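PDB 3I3V: probable secreted solute-binding lipoprotein from Streptomyces coelicolor, which probably serves as the extracellular solute-binding component of a membrane transport system, capturing its solute for uptake. Local coordinates for residues P24-A29 against I42-N47; Q53-S58 against R62-V67; L77-V82 against G289-P294. All blocks are in the same frame, centred on the assembly; numbering follows the deposited sequence.

Interaction 1 of 3, residues P24-A29 against I42-N47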
loop_
_atom_site.group_PDB
_atom_site.type_symbol
_atom_site.label_atom_id
_atom_site.label_comp_id
_atom_site.label_asym_id
_atom_site.label_seq_id
_atom_site.Cartn_x
_atom_site.Cartn_y
_atom_site.Cartn_z
ATOM N N PRO C 24 28.558 -3.149 -47.211
ATOM C CA PRO C 24 28.418 -4.496 -46.640
ATOM C C PRO C 24 27.578 -4.502 -45.368
ATOM O O PRO C 24 26.654 -5.294 -45.219
ATOM C CB PRO C 24 29.867 -4.911 -46.370
ATOM C CG PRO C 24 30.636 -4.174 -47.448
ATOM C CD PRO C 24 29.980 -2.810 -47.411
ATOM N N THR C 25 27.900 -3.612 -44.445
ATOM C CA THR C 25 27.164 -3.541 -43.197
ATOM C C THR C 25 25.753 -2.978 -43.377
ATOM O O THR C 25 24.852 -3.306 -42.590
ATOM C CB THR C 25 27.934 -2.719 -42.180
ATOM O OG1 THR C 25 29.274 -3.224 -42.109
ATOM C CG2 THR C 25 27.286 -2.826 -40.814
ATOM N N TYR C 26 25.544 -2.144 -44.402
ATOM C CA TYR C 26 24.207 -1.609 -44.641
ATOM C C TYR C 26 23.299 -2.745 -45.090
ATOM O O TYR C 26 22.184 -2.880 -44.608
ATOM C CB TYR C 26 24.201 -0.528 -45.727
ATOM C CG TYR C 26 22.794 -0.089 -46.071
ATOM C CD1 TYR C 26 22.009 0.579 -45.143
ATOM C CD2 TYR C 26 22.234 -0.388 -47.309
ATOM C CE1 TYR C 26 20.697 0.941 -45.436
ATOM C CE2 TYR C 26 20.923 -0.035 -47.616
ATOM C CZ TYR C 26 20.158 0.631 -46.678
ATOM O OH TYR C 26 18.856 0.992 -46.986
ATOM N N LEU C 27 23.777 -3.562 -46.021
ATOM C CA LEU C 27 22.980 -4.677 -46.502
ATOM C C LEU C 27 22.592 -5.603 -45.341
ATOM O O LEU C 27 21.429 -5.980 -45.206
ATOM C CB LEU C 27 23.741 -5.430 -47.606
ATOM C CG LEU C 27 23.923 -4.596 -48.895
ATOM C CD1 LEU C 27 24.682 -5.379 -49.924
ATOM C CD2 LEU C 27 22.566 -4.199 -49.468
ATOM N N ALA C 28 23.552 -5.945 -44.487
ATOM C CA ALA C 28 23.260 -6.813 -43.348
ATOM C C ALA C 28 22.224 -6.171 -42.431
ATOM O O ALA C 28 21.378 -6.861 -41.877
ATOM C CB ALA C 28 24.531 -7.113 -42.565
ATOM N N ALA C 29 22.295 -4.854 -42.256
ATOM C CA ALA C 29 21.331 -4.174 -41.398
ATOM C C ALA C 29 19.938 -4.259 -42.012
ATOM O O ALA C 29 18.967 -4.473 -41.298
ATOM C CB ALA C 29 21.727 -2.714 -41.184
ATOM N N ILE C 42 11.067 -4.086 -47.910
ATOM C CA ILE C 42 12.060 -3.031 -48.054
ATOM C C ILE C 42 12.666 -3.127 -49.442
ATOM O O ILE C 42 13.112 -4.198 -49.853
ATOM C CB ILE C 42 13.214 -3.173 -47.016
ATOM C CG1 ILE C 42 12.769 -2.641 -45.657
ATOM C CG2 ILE C 42 14.453 -2.406 -47.493
ATOM C CD1 ILE C 42 12.708 -1.132 -45.574
ATOM N N LYS C 43 12.676 -2.018 -50.171
ATOM C CA LYS C 43 13.281 -2.025 -51.493
ATOM C C LYS C 43 14.374 -0.972 -51.555
ATOM O O LYS C 43 14.189 0.144 -51.080
ATOM C CB LYS C 43 12.244 -1.750 -52.584
ATOM C CG LYS C 43 12.798 -1.995 -53.983
ATOM C CD LYS C 43 11.794 -1.687 -55.071
ATOM C CE LYS C 43 12.408 -1.952 -56.438
ATOM N NZ LYS C 43 11.534 -1.477 -57.546
ATOM N N ASN C 44 15.519 -1.323 -52.126
ATOM C CA ASN C 44 16.612 -0.364 -52.248
ATOM C C ASN C 44 16.864 0.068 -53.682
ATOM O O ASN C 44 16.956 -0.767 -54.580
ATOM C CB ASN C 44 17.918 -0.939 -51.689
ATOM C CG ASN C 44 17.993 -0.863 -50.183
ATOM O OD1 ASN C 44 18.007 0.220 -49.601
ATOM N ND2 ASN C 44 18.039 -2.018 -49.541
ATOM N N LEU C 45 16.949 1.378 -53.894
ATOM C CA LEU C 45 17.265 1.924 -55.209
ATOM C C LEU C 45 18.668 2.476 -54.997
ATOM O O LEU C 45 18.862 3.411 -54.225
ATOM C CB LEU C 45 16.294 3.046 -55.601
ATOM C CG LEU C 45 14.850 2.647 -55.964
ATOM C CD1 LEU C 45 14.009 3.908 -56.211
ATOM C CD2 LEU C 45 14.849 1.756 -57.214
ATOM N N VAL C 46 19.655 1.886 -55.658
ATOM C CA VAL C 46 21.025 2.333 -55.472
ATOM C C VAL C 46 21.538 3.211 -56.600
ATOM O O VAL C 46 21.354 2.906 -57.781
ATOM C CB VAL C 46 21.990 1.133 -55.301
ATOM C CG1 VAL C 46 23.430 1.635 -55.139
ATOM C CG2 VAL C 46 21.576 0.303 -54.091
ATOM N N ASN C 47 22.176 4.312 -56.215
ATOM C CA ASN C 47 22.763 5.266 -57.152
ATOM C C ASN C 47 23.986 5.889 -56.483
ATOM O O ASN C 47 24.061 5.948 -55.258
ATOM C CB ASN C 47 21.755 6.360 -57.517
ATOM C CG ASN C 47 20.788 5.923 -58.594
ATOM O OD1 ASN C 47 21.177 5.716 -59.745
ATOM N ND2 ASN C 47 19.525 5.780 -58.232
#

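Interaction 2 of 3, residues Q53-S58 against R62-V67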
loop_
_atom_site.group_PDB
_atom_site.type_symbol
_atom_site.label_atom_id
_atom_site.label_comp_id
_atom_site.label_asym_id
_atom_site.label_seq_id
_atom_site.Cartn_x
_atom_site.Cartn_y
_atom_site.Cartn_z
ATOM N N GLN C 53 20.272 13.699 -58.661
ATOM C CA GLN C 53 19.606 13.991 -59.932
ATOM C C GLN C 53 18.453 13.025 -60.151
ATOM O O GLN C 53 17.352 13.438 -60.501
ATOM C CB GLN C 53 20.584 13.869 -61.124
ATOM C CG GLN C 53 21.680 14.951 -61.229
ATOM C CD GLN C 53 22.802 14.829 -60.183
ATOM O OE1 GLN C 53 23.711 15.669 -60.144
ATOM N NE2 GLN C 53 22.745 13.794 -59.341
ATOM N N VAL C 54 18.716 11.734 -59.951
ATOM C CA VAL C 54 17.699 10.705 -60.136
ATOM C C VAL C 54 16.557 10.896 -59.159
ATOM O O VAL C 54 15.400 10.671 -59.506
ATOM C CB VAL C 54 18.276 9.299 -59.926
ATOM C CG1 VAL C 54 17.178 8.239 -60.105
ATOM C CG2 VAL C 54 19.412 9.068 -60.903
ATOM N N TYR C 55 16.880 11.301 -57.933
ATOM C CA TYR C 55 15.835 11.524 -56.943
ATOM C C TYR C 55 14.937 12.707 -57.344
ATOM O O TYR C 55 13.722 12.644 -57.194
ATOM C CB TYR C 55 16.433 11.788 -55.564
ATOM C CG TYR C 55 15.392 12.184 -54.541
ATOM C CD1 TYR C 55 14.560 11.235 -53.956
ATOM C CD2 TYR C 55 15.213 13.520 -54.193
ATOM C CE1 TYR C 55 13.571 11.608 -53.053
ATOM C CE2 TYR C 55 14.232 13.904 -53.291
ATOM C CZ TYR C 55 13.413 12.940 -52.725
ATOM O OH TYR C 55 12.445 13.328 -51.834
ATOM N N GLU C 56 15.533 13.783 -57.849
ATOM C CA GLU C 56 14.745 14.951 -58.252
ATOM C C GLU C 56 13.812 14.613 -59.413
ATOM O O GLU C 56 12.674 15.078 -59.471
ATOM C CB GLU C 56 15.676 16.120 -58.600
ATOM C CG GLU C 56 16.457 16.585 -57.385
ATOM C CD GLU C 56 17.410 17.726 -57.668
ATOM O OE1 GLU C 56 17.484 18.168 -58.834
ATOM O OE2 GLU C 56 18.087 18.179 -56.716
ATOM N N THR C 57 14.281 13.779 -60.331
ATOM C CA THR C 57 13.436 13.382 -61.446
ATOM C C THR C 57 12.261 12.558 -60.913
ATOM O O THR C 57 11.152 12.639 -61.438
ATOM C CB THR C 57 14.213 12.543 -62.461
ATOM O OG1 THR C 57 15.390 13.254 -62.867
ATOM C CG2 THR C 57 13.345 12.254 -63.677
ATOM N N SER C 58 12.502 11.764 -59.871
ATOM C CA SER C 58 11.442 10.950 -59.274
ATOM C C SER C 58 10.474 11.813 -58.476
ATOM O O SER C 58 9.284 11.538 -58.432
ATOM C CB SER C 58 12.025 9.888 -58.339
ATOM O OG SER C 58 12.509 8.773 -59.062
ATOM N N ARG C 62 6.318 12.629 -58.892
ATOM C CA ARG C 62 5.542 12.233 -57.721
ATOM C C ARG C 62 5.603 10.738 -57.422
ATOM O O ARG C 62 4.576 10.103 -57.152
ATOM C CB ARG C 62 4.086 12.674 -57.887
ATOM C CG ARG C 62 3.922 14.180 -58.016
ATOM C CD ARG C 62 2.460 14.556 -58.176
ATOM N NE ARG C 62 2.303 15.983 -58.443
ATOM C CZ ARG C 62 2.672 16.938 -57.598
ATOM N NH1 ARG C 62 3.211 16.616 -56.430
ATOM N NH2 ARG C 62 2.511 18.210 -57.926
ATOM N N LYS C 63 6.806 10.175 -57.478
ATOM C CA LYS C 63 6.988 8.758 -57.181
ATOM C C LYS C 63 8.381 8.504 -56.599
ATOM O O LYS C 63 8.974 7.453 -56.823
ATOM C CB LYS C 63 6.754 7.913 -58.440
ATOM C CG LYS C 63 7.737 8.160 -59.585
ATOM C CD LYS C 63 7.350 7.341 -60.829
ATOM C CE LYS C 63 8.368 7.477 -61.963
ATOM N NZ LYS C 63 9.723 6.941 -61.606
ATOM N N GLU C 64 8.886 9.474 -55.839
ATOM C CA GLU C 64 10.207 9.364 -55.229
ATOM C C GLU C 64 10.215 8.415 -54.033
ATOM O O GLU C 64 9.184 8.183 -53.400
ATOM C CB GLU C 64 10.718 10.744 -54.786
ATOM C CG GLU C 64 10.062 11.312 -53.526
ATOM C CD GLU C 64 8.648 11.830 -53.768
ATOM O OE1 GLU C 64 8.025 12.349 -52.819
ATOM O OE2 GLU C 64 8.167 11.718 -54.912
ATOM N N ALA C 65 11.392 7.872 -53.734
ATOM C CA ALA C 65 11.563 6.961 -52.611
ATOM C C ALA C 65 11.064 7.615 -51.323
ATOM O O ALA C 65 10.937 8.836 -51.254
ATOM C CB ALA C 65 13.037 6.581 -52.475
ATOM N N ASP C 66 10.787 6.800 -50.306
ATOM C CA ASP C 66 10.298 7.289 -49.018
ATOM C C ASP C 66 11.419 7.845 -48.138
ATOM O O ASP C 66 11.210 8.763 -47.337
ATOM C CB ASP C 66 9.594 6.153 -48.270
ATOM C CG ASP C 66 8.522 5.489 -49.103
ATOM O OD1 ASP C 66 7.573 6.193 -49.511
ATOM O OD2 ASP C 66 8.630 4.266 -49.355
ATOM N N VAL C 67 12.606 7.266 -48.285
ATOM C CA VAL C 67 13.772 7.669 -47.506
ATOM C C VAL C 67 14.969 7.745 -48.438
ATOM O O VAL C 67 15.150 6.889 -49.314
ATOM C CB VAL C 67 14.091 6.640 -46.395
ATOM C CG1 VAL C 67 15.378 7.020 -45.691
ATOM C CG2 VAL C 67 12.947 6.561 -45.396
HETATM O O HOH W 1 11.848 6.104 -57.476
#

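Interaction 3 of 3, residues L77-V82 against G289-P294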
loop_
_atom_site.group_PDB
_atom_site.type_symbol
_atom_site.label_atom_id
_atom_site.label_comp_id
_atom_site.label_asym_id
_atom_site.label_seq_id
_atom_site.Cartn_x
_atom_site.Cartn_y
_atom_site.Cartn_z
ATOM N N LEU C 77 21.879 20.439 -50.691
ATOM C CA LEU C 77 21.872 21.590 -49.805
ATOM C C LEU C 77 20.642 22.457 -50.118
ATOM O O LEU C 77 20.227 23.287 -49.310
ATOM C CB LEU C 77 23.153 22.387 -50.042
ATOM C CG LEU C 77 24.020 22.967 -48.924
ATOM C CD1 LEU C 77 23.842 22.227 -47.625
ATOM C CD2 LEU C 77 25.471 22.903 -49.393
ATOM N N ALA C 78 20.060 22.238 -51.293
ATOM C CA ALA C 78 18.898 22.997 -51.747
ATOM C C ALA C 78 17.566 22.277 -51.576
ATOM O O ALA C 78 16.520 22.858 -51.843
ATOM C CB ALA C 78 19.071 23.376 -53.220
ATOM N N TRP C 79 17.595 21.026 -51.134
ATOM C CA TRP C 79 16.366 20.251 -50.971
ATOM C C TRP C 79 15.415 20.730 -49.887
ATOM O O TRP C 79 14.207 20.723 -50.081
ATOM C CB TRP C 79 16.693 18.776 -50.699
ATOM C CG TRP C 79 17.176 18.017 -51.899
ATOM C CD1 TRP C 79 17.255 18.476 -53.188
ATOM C CD2 TRP C 79 17.571 16.640 -51.939
ATOM N NE1 TRP C 79 17.665 17.468 -54.023
ATOM C CE2 TRP C 79 17.868 16.331 -53.284
ATOM C CE3 TRP C 79 17.703 15.638 -50.968
ATOM C CZ2 TRP C 79 18.289 15.056 -53.685
ATOM C CZ3 TRP C 79 18.122 14.370 -51.370
ATOM C CH2 TRP C 79 18.410 14.094 -52.715
ATOM N N THR C 80 15.961 21.127 -48.747
ATOM C CA THR C 80 15.136 21.547 -47.626
ATOM C C THR C 80 14.306 22.796 -47.890
ATOM O O THR C 80 13.104 22.801 -47.647
ATOM C CB THR C 80 15.988 21.779 -46.357
ATOM O OG1 THR C 80 16.778 20.614 -46.095
ATOM C CG2 THR C 80 15.097 22.030 -45.153
ATOM N N ASP C 81 14.926 23.849 -48.401
ATOM C CA ASP C 81 14.180 25.070 -48.643
ATOM C C ASP C 81 13.071 24.931 -49.684
ATOM O O ASP C 81 11.990 25.484 -49.497
ATOM C CB ASP C 81 15.118 26.207 -49.028
ATOM C CG ASP C 81 14.461 27.563 -48.891
ATOM O OD1 ASP C 81 14.034 27.891 -47.763
ATOM O OD2 ASP C 81 14.370 28.295 -49.902
ATOM N N VAL C 82 13.320 24.201 -50.772
ATOM C CA VAL C 82 12.281 24.034 -51.789
ATOM C C VAL C 82 11.276 22.939 -51.443
ATOM O O VAL C 82 10.262 22.793 -52.116
ATOM C CB VAL C 82 12.871 23.722 -53.186
ATOM C CG1 VAL C 82 13.758 24.863 -53.635
ATOM C CG2 VAL C 82 13.635 22.412 -53.156
ATOM N N GLY C 289 23.436 10.758 -44.840
ATOM C CA GLY C 289 22.452 10.954 -43.791
ATOM C C GLY C 289 21.105 10.461 -44.295
ATOM O O GLY C 289 20.967 10.191 -45.493
ATOM N N PHE C 290 20.122 10.342 -43.396
ATOM C CA PHE C 290 18.776 9.873 -43.750
ATOM C C PHE C 290 17.813 11.039 -44.024
ATOM O O PHE C 290 17.561 11.862 -43.141
ATOM C CB PHE C 290 18.189 9.014 -42.609
ATOM C CG PHE C 290 18.890 7.687 -42.405
ATOM C CD1 PHE C 290 18.632 6.605 -43.242
ATOM C CD2 PHE C 290 19.799 7.518 -41.355
ATOM C CE1 PHE C 290 19.264 5.365 -43.037
ATOM C CE2 PHE C 290 20.429 6.287 -41.151
ATOM C CZ PHE C 290 20.158 5.209 -41.995
ATOM N N TRP C 291 17.262 11.102 -45.235
ATOM C CA TRP C 291 16.325 12.168 -45.575
ATOM C C TRP C 291 14.931 11.572 -45.746
ATOM O O TRP C 291 14.794 10.425 -46.178
ATOM C CB TRP C 291 16.733 12.866 -46.879
ATOM C CG TRP C 291 18.127 13.413 -46.893
ATOM C CD1 TRP C 291 19.289 12.705 -46.766
ATOM C CD2 TRP C 291 18.513 14.779 -47.109
ATOM N NE1 TRP C 291 20.372 13.542 -46.897
ATOM C CE2 TRP C 291 19.926 14.819 -47.110
ATOM C CE3 TRP C 291 17.801 15.972 -47.307
ATOM C CZ2 TRP C 291 20.642 16.004 -47.300
ATOM C CZ3 TRP C 291 18.512 17.148 -47.497
ATOM C CH2 TRP C 291 19.918 17.157 -47.494
ATOM N N ILE C 292 13.899 12.342 -45.407
ATOM C CA ILE C 292 12.536 11.844 -45.566
ATOM C C ILE C 292 11.794 12.650 -46.625
ATOM O O ILE C 292 11.750 13.872 -46.569
ATOM C CB ILE C 292 11.744 11.902 -44.247
ATOM C CG1 ILE C 292 12.437 11.036 -43.192
ATOM C CG2 ILE C 292 10.308 11.412 -44.479
ATOM C CD1 ILE C 292 11.644 10.881 -41.913
ATOM N N SER C 293 11.206 11.957 -47.592
ATOM C CA SER C 293 10.482 12.630 -48.661
ATOM C C SER C 293 9.016 12.803 -48.309
ATOM O O SER C 293 8.531 12.226 -47.335
ATOM C CB SER C 293 10.568 11.820 -49.941
ATOM O OG SER C 293 9.842 10.614 -49.783
ATOM N N PRO C 294 8.292 13.628 -49.082
ATOM C CA PRO C 294 6.868 13.797 -48.770
ATOM C C PRO C 294 6.155 12.447 -48.872
ATOM O O PRO C 294 5.241 12.165 -48.107
ATOM C CB PRO C 294 6.408 14.806 -49.816
ATOM C CG PRO C 294 7.617 15.724 -49.903
ATOM C CD PRO C 294 8.773 14.717 -49.952
#

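Interaction 1 of 3, residues P24-A29 against I42-N47
Tyr26 on helix 23-36 meets Asn44 on strand 41-46 through a single hydrogen bond, and these two residues make nearly all of the contact, which buries 97 Å² in total. Followed outward, CB and the inner ring carbons of Tyr26 come within 4.2 Å of no atom in residues 42-47; the Tyr26 side chain also packs against Val12 of strand 9-14 and against Phe306 and Met310 of helix 300-310. Contact begins at the far edge of the ring, where CE2 lies 3.5 Å from Asn44 OD1. CZ is slightly farther from the same oxygen. At the tip, Tyr26 OH donates to Asn44 OD1 at 2.9 Å. The C=O...donor angle of 132° and the position of OH in the carbonyl plane place the hydroxyl on a lone pair of the amide oxygen. That oxygen also lies in the plane of the tyrosine ring, at its edge, although the ring and amide planes stand 69° apart. With CG anti to the backbone N (chi1 174°), the phenol reaches out from the helix to meet an asparagine coming from the opposite direction. The bond therefore joins the connecting helix to the second strand of a beta-alpha-beta unit, strand 9-14, helix 23-36 and strand 41-46, in which the two strands pair in parallel, as is typical of alpha/beta binding-protein lobes.

Interaction 2 of 3, residues Q53-S58 against R62-V67
Ser58, Glu64 and Tyr55 supply most of the 264 Å² buried where helix 51-60 ends and the chain turns back toward strand 67-70. At Ser58 the backbone carbonyl does the polar work: Lys63 N donates to Ser58 O at 3.0 Å, with a nearly straight N-H...O angle of 169°. Glu64 N and Arg62 N also lie close to that oxygen, but their angles are too poor for hydrogen bonds. The reversal is a Schellman motif, in which Arg62, the first residue to leave helical geometry, takes a positive phi. This folding-back brings Ser58 CB to 3.6 Å from Glu64 CA. A water linked to Ser58 OG donates to Lys63 O, at 3.2 Å from each. Glu64 presents its aliphatic part to Tyr55: its CB is 3.4 Å from Tyr55 CE1, and its CG sits 3.6 Å from Tyr55 OH. With CG set between the backbone N and the carbonyl carbon, the glutamate chain bends at chi2 (-75°), and its carboxylate plane stands 88° from the ring. The phenol hydroxyl itself bonds to Ala84 O, which fixes the far end of the ring. An alanine in place of Tyr55 would remove both ring and hydroxyl, and would probably leave Ala84 O without this partner and the methylenes of Glu64 without the ring they pack on. Ala65 O lies at the ring edge, 4.2 Å from Tyr55 CE1.

Interaction 3 of 3, residues L77-V82 against G289-P294
Ser293 OG is gripped by two groups, bonding to Ala65 O and capping Gly296 N at the start of helix 294-298, and two residues before it Trp291 receives the edge of Trp79. The tryptophans form a T-shaped pair: their six-membered rings have centroids 5.2 Å apart and planes at 79°. Trp79 CE3 points at the indole face of Trp291, lying 3.7 Å from Trp291 CE3 and displaced toward the rim of the ring. Trp79 CB adds a contact at 4.0 Å to Trp291 CZ3. Strand 289-292 runs antiparallel to strand 67-70 at the end of the order 41-46, 9-14, 67-70, 289-292, an arrangement consistent with a type II periplasmic binding-protein lobe, and the contact sets the short helix 79-82 against this strand. Both indole nitrogens have partners: Trp79 NE1 bonds to Glu56 OE2 and Trp291 NE1 to Val70 O, so each ring is restrained at its pyrrole side while the benzo parts pack together. Trp291 CG is anti to its carbonyl carbon (chi1 -55°), which carries the indole toward helix 79-82, where Thr80 OG1 approaches to 4.1 Å from Trp291 CZ3.

From the N terminus the three contacts come in series, without nesting or crossing. Interaction 1 closes a loop of 12 residues from helix 23-36 to strand 41-46. Interaction 2 follows on the next helix, with three residues between its segments, and leads into strand 67-70. Interaction 3 spans 206 residues, including much of the seven-stranded sheet, before the chain returns to add strand 289-292 to the four-stranded sheet. Neighbouring contacts touch: Asn47 ND2 lies 3.9 Å from Val54 CG1 between interactions 1 and 2, and Tyr55 CD2 is 3.5 Å from Trp79 CZ2 between interactions 2 and 3. Interactions 1 and 3 do not touch, but both reach that four-stranded sheet, at its two outermost strands.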